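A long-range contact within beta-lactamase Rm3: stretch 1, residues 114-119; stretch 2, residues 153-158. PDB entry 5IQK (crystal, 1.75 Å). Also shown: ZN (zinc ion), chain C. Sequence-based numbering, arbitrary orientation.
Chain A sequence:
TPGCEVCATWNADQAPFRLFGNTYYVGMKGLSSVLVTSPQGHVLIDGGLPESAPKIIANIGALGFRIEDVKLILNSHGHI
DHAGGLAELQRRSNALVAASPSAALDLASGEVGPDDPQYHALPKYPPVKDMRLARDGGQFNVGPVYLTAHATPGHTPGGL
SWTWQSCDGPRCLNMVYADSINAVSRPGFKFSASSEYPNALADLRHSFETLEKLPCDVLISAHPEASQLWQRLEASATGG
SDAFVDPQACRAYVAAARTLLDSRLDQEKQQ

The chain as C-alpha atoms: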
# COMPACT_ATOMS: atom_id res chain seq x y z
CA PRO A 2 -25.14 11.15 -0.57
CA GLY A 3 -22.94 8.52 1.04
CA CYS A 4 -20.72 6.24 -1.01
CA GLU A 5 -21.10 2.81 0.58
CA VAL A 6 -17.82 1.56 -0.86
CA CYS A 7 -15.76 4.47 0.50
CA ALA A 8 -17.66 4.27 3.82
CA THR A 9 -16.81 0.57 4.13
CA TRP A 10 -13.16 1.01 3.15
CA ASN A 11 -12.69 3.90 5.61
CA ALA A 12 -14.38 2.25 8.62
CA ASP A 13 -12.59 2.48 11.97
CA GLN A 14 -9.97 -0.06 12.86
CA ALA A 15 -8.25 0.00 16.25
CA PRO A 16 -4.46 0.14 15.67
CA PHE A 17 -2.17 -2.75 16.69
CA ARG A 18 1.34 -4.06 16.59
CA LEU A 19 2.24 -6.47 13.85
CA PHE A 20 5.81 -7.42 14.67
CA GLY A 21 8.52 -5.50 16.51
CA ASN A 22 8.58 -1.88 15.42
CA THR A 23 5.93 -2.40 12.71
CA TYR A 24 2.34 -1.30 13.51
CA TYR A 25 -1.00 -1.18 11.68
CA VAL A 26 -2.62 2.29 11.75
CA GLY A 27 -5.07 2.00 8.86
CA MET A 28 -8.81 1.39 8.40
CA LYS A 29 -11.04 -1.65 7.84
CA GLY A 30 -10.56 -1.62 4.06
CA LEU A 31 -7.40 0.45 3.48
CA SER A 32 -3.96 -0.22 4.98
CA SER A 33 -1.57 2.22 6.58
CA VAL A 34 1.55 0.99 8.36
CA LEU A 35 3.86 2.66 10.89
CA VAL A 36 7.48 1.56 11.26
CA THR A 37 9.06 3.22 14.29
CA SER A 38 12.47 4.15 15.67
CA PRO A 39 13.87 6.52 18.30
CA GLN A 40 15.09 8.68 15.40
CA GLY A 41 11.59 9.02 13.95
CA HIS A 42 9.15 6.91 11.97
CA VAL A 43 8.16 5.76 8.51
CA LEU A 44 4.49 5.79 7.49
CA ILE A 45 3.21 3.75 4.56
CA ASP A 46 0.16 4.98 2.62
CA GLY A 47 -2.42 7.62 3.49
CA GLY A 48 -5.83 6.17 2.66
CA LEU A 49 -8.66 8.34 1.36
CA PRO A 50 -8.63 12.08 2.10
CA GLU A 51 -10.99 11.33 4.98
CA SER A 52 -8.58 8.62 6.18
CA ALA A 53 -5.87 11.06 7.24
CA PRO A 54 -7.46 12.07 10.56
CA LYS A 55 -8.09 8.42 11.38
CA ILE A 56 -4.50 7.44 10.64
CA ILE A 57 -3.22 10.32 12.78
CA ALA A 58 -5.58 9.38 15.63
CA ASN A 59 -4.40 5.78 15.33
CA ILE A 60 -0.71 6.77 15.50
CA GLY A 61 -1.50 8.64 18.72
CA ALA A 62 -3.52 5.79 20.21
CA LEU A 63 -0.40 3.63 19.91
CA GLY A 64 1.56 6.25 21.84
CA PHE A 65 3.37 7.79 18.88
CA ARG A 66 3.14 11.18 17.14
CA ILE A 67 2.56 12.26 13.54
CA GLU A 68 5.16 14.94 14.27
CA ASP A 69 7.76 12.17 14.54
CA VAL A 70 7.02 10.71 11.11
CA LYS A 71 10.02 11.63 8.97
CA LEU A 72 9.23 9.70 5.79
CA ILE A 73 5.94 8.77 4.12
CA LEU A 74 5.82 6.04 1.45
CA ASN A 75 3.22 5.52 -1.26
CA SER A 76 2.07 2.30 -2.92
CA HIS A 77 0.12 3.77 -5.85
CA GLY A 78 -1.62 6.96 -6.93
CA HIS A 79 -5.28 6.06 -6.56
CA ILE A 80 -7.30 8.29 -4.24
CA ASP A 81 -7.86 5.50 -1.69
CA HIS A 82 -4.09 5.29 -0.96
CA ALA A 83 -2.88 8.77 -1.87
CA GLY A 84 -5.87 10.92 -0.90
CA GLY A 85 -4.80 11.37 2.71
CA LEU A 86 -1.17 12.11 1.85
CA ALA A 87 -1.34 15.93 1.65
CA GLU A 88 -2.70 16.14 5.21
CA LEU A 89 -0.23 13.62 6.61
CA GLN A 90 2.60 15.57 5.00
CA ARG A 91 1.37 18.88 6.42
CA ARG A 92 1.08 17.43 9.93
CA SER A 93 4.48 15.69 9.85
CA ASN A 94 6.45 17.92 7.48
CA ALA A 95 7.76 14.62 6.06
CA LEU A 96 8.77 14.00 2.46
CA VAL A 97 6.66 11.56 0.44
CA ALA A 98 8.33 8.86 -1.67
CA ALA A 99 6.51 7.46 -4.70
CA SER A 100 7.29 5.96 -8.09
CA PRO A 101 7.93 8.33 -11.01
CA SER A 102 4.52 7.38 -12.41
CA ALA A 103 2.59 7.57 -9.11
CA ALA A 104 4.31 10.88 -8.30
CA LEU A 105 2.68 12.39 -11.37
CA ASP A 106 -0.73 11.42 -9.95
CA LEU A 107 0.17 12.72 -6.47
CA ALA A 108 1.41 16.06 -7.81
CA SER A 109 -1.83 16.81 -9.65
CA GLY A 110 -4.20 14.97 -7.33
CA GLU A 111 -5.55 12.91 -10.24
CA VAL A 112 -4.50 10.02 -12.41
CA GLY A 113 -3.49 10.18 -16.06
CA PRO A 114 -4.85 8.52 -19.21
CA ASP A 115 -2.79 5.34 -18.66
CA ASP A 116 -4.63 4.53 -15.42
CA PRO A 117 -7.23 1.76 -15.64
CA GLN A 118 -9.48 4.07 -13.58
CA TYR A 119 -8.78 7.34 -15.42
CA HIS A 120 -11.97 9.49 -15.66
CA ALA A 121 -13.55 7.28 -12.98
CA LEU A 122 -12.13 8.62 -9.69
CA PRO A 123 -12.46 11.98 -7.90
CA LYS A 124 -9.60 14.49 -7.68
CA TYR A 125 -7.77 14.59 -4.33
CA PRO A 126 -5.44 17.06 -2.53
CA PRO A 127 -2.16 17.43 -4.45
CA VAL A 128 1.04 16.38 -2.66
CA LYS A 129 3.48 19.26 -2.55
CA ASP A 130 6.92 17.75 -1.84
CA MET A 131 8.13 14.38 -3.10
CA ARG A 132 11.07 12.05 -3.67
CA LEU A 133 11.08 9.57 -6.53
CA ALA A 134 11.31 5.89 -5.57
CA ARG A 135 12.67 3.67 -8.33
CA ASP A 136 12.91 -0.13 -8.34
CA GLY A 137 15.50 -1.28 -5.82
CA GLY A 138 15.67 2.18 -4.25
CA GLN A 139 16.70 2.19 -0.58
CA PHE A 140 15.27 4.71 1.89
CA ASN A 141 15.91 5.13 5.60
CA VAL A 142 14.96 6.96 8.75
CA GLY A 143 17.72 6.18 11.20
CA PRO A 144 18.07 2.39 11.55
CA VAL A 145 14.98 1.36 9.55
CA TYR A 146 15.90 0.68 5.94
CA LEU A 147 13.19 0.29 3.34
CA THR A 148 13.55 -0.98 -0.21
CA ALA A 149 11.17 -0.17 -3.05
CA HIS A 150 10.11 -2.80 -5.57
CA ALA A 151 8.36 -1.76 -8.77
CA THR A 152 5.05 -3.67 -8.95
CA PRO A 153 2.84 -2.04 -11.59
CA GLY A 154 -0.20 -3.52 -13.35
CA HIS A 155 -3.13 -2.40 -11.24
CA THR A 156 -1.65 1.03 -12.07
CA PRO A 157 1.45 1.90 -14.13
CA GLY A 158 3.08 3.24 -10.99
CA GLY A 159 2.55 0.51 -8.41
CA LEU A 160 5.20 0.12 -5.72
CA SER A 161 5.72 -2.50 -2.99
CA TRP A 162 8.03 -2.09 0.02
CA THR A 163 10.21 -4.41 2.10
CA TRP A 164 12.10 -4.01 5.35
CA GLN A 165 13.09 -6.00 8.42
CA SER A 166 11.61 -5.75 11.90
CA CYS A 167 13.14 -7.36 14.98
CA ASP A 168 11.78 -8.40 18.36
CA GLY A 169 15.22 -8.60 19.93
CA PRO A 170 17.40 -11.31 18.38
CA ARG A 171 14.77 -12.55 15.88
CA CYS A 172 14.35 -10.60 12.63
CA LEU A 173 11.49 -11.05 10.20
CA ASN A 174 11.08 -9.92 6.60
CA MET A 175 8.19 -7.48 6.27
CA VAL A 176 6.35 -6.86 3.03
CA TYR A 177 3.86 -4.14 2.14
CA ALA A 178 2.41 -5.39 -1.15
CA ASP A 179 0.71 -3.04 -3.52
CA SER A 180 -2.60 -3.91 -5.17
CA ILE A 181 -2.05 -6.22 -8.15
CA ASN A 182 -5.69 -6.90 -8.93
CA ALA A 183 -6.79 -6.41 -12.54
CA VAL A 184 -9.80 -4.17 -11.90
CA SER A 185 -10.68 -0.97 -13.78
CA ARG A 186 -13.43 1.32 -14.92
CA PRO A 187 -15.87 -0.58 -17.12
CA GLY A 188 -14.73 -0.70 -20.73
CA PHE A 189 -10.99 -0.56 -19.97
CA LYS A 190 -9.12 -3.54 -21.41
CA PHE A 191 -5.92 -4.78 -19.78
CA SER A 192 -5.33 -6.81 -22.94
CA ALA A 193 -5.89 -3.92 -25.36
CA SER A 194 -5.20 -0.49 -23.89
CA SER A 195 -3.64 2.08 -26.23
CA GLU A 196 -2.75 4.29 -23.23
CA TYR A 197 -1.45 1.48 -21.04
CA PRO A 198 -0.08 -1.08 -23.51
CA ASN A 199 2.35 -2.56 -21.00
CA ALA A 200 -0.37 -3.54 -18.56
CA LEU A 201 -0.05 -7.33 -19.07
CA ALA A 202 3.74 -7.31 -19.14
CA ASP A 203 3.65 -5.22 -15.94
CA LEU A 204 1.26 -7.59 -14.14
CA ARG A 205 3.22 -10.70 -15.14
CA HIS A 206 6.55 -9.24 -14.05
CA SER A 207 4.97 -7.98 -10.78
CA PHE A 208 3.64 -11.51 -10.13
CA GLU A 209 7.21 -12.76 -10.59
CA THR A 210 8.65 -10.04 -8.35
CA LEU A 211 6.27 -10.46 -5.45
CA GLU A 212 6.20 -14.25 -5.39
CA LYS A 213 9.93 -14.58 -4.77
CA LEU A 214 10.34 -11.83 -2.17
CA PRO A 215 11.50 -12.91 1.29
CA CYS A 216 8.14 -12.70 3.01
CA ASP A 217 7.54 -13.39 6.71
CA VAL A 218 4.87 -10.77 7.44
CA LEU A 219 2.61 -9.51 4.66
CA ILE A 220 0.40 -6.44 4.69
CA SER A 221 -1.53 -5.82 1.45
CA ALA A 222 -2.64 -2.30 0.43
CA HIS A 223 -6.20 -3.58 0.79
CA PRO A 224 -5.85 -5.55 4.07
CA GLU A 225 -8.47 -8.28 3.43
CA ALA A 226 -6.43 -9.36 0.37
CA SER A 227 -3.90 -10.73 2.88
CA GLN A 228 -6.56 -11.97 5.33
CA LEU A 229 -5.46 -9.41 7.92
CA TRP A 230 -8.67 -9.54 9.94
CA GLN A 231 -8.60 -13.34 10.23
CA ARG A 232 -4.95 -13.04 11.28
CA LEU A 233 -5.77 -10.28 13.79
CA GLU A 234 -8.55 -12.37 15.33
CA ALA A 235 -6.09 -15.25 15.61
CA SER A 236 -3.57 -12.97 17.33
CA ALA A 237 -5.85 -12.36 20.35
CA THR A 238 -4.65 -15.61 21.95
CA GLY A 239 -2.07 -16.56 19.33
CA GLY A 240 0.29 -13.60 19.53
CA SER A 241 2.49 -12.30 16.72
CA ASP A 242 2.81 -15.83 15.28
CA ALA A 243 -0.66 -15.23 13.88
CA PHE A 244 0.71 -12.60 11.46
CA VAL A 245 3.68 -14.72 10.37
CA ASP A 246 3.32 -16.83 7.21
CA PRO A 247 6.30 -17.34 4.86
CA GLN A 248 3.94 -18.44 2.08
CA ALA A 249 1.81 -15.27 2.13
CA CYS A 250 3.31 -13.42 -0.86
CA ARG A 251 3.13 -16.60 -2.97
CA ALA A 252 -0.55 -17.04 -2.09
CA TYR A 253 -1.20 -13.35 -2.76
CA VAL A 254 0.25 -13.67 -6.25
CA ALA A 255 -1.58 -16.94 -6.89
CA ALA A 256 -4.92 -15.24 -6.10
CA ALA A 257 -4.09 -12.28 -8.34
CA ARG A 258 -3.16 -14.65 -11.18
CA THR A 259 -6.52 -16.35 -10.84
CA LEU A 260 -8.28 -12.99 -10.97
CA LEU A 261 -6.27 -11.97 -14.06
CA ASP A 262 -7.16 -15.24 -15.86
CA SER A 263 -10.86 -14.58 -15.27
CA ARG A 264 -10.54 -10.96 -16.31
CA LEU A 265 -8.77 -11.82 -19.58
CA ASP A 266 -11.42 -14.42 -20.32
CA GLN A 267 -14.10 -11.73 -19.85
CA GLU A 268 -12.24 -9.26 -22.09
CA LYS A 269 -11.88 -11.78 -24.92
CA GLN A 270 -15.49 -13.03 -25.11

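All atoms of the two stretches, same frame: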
# COMPACT_ATOMS: atom_id res chain seq x y z
N PRO A 114 -4.13 9.34 -18.23
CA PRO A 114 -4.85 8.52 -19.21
C PRO A 114 -4.43 7.06 -19.21
O PRO A 114 -5.22 6.22 -19.65
CB PRO A 114 -4.50 9.19 -20.54
CG PRO A 114 -4.15 10.59 -20.20
CD PRO A 114 -3.48 10.50 -18.86
N ASP A 115 -3.24 6.74 -18.71
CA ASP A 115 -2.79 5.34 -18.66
C ASP A 115 -3.33 4.57 -17.45
O ASP A 115 -3.08 3.37 -17.32
CB ASP A 115 -1.25 5.26 -18.69
CG ASP A 115 -0.57 6.16 -17.68
OD1 ASP A 115 -1.22 7.06 -17.10
OD2 ASP A 115 0.66 5.98 -17.47
N ASP A 116 -4.10 5.22 -16.59
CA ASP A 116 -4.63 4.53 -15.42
C ASP A 116 -5.89 3.77 -15.79
O ASP A 116 -6.76 4.30 -16.51
CB ASP A 116 -4.92 5.53 -14.30
CG ASP A 116 -5.07 4.85 -12.94
OD1 ASP A 116 -4.13 4.97 -12.13
OD2 ASP A 116 -6.12 4.21 -12.70
N PRO A 117 -6.00 2.52 -15.34
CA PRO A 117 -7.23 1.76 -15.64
C PRO A 117 -8.49 2.45 -15.09
O PRO A 117 -9.58 2.16 -15.59
CB PRO A 117 -6.99 0.41 -14.94
CG PRO A 117 -5.49 0.28 -14.93
CD PRO A 117 -4.96 1.67 -14.73
N GLN A 118 -8.33 3.35 -14.12
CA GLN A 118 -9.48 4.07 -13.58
C GLN A 118 -9.46 5.58 -13.87
O GLN A 118 -10.14 6.37 -13.19
CB GLN A 118 -9.61 3.80 -12.08
CG GLN A 118 -9.77 2.31 -11.81
CD GLN A 118 -9.95 1.99 -10.34
OE1 GLN A 118 -9.22 1.15 -9.79
NE2 GLN A 118 -10.92 2.63 -9.70
N TYR A 119 -8.75 5.97 -14.93
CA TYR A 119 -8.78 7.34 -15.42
C TYR A 119 -10.22 7.75 -15.72
O TYR A 119 -10.97 6.94 -16.22
CB TYR A 119 -7.94 7.47 -16.70
CG TYR A 119 -7.94 8.85 -17.30
CD1 TYR A 119 -8.62 9.12 -18.50
CD2 TYR A 119 -7.27 9.89 -16.67
CE1 TYR A 119 -8.61 10.40 -19.05
CE2 TYR A 119 -7.25 11.16 -17.21
CZ TYR A 119 -7.93 11.41 -18.39
OH TYR A 119 -7.90 12.68 -18.92
N PRO A 153 3.97 -2.61 -10.85
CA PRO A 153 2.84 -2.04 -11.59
C PRO A 153 1.88 -3.11 -12.14
O PRO A 153 2.13 -4.32 -12.02
CB PRO A 153 3.53 -1.31 -12.75
CG PRO A 153 4.76 -2.10 -12.99
CD PRO A 153 5.22 -2.58 -11.62
N GLY A 154 0.79 -2.64 -12.75
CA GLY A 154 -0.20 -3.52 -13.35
C GLY A 154 -1.60 -3.06 -13.00
O GLY A 154 -2.40 -2.75 -13.88
N HIS A 155 -1.89 -2.99 -11.71
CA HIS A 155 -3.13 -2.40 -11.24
C HIS A 155 -3.12 -0.91 -11.57
O HIS A 155 -4.16 -0.32 -11.89
CB HIS A 155 -3.30 -2.65 -9.73
CG HIS A 155 -4.39 -1.88 -9.07
ND1 HIS A 155 -5.71 -2.29 -9.07
CD2 HIS A 155 -4.36 -0.72 -8.36
CE1 HIS A 155 -6.44 -1.42 -8.40
NE2 HIS A 155 -5.65 -0.46 -7.94
N THR A 156 -1.93 -0.30 -11.50
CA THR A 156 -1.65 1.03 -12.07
C THR A 156 -0.24 0.97 -12.66
O THR A 156 0.54 0.08 -12.31
CB THR A 156 -1.70 2.17 -11.03
OG1 THR A 156 -0.63 2.01 -10.10
CG2 THR A 156 -3.02 2.18 -10.28
N PRO A 157 0.10 1.91 -13.57
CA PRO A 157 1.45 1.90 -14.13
C PRO A 157 2.51 2.20 -13.11
O PRO A 157 3.69 1.93 -13.37
CB PRO A 157 1.41 3.00 -15.19
CG PRO A 157 -0.02 3.06 -15.58
CD PRO A 157 -0.79 2.82 -14.32
N GLY A 158 2.11 2.76 -11.97
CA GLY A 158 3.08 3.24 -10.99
C GLY A 158 3.19 2.47 -9.69
O GLY A 158 3.83 2.94 -8.75
ZN ZN C . -5.85 1.19 -6.75
O HOH W 1 -6.11 -0.81 -5.15
O HOH W 2 -7.31 1.15 -5.54

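No hydrogen bond crosses between the two loops; they meet by van der Waals packing over 256 Å² of summed buried surface, with the backbones nearest at Asp 116 CA and Thr 156 CA, 5.7 Å apart.

The apolar part rests on two prolines whose CA-to-CB bonds each point toward the other stretch. Pro 117 CD lies 4.3 Å from Pro 157 CD, a loose ring-to-ring contact, and Pro 157 has the largest covered area of any residue here, 62 Å².

Closer approaches pair oxygen with carbon. Pro 117 CG sits 3.4 Å from His 155 O. Pro 157 CG is 3.5 Å from both Asp 115 O and Asp 115 OD2, so backbone and side chain converge on one ring carbon; Asp 115 O is buried there without a polar partner. Asp 116 OD1 meets Thr 156 CG2 at 3.5 Å.

Internal hydrogen bonds brace the loops. In the type I turn from Asp 116 to Tyr 119, Tyr 119 N donates to Asp 116 O (3.0 Å), while Gln 118 N donates to Asp 116 OD2 (2.8 Å, 160°). Within stretch 2, Gly 154 N donates to Thr 156 O (2.8 Å).

Metal coordination fixes the His 155 ring: NE2 binds ZN at 2.0 Å. Gln 118 OE1 approaches this ring obliquely, 4.0 Å from His 155 CE1.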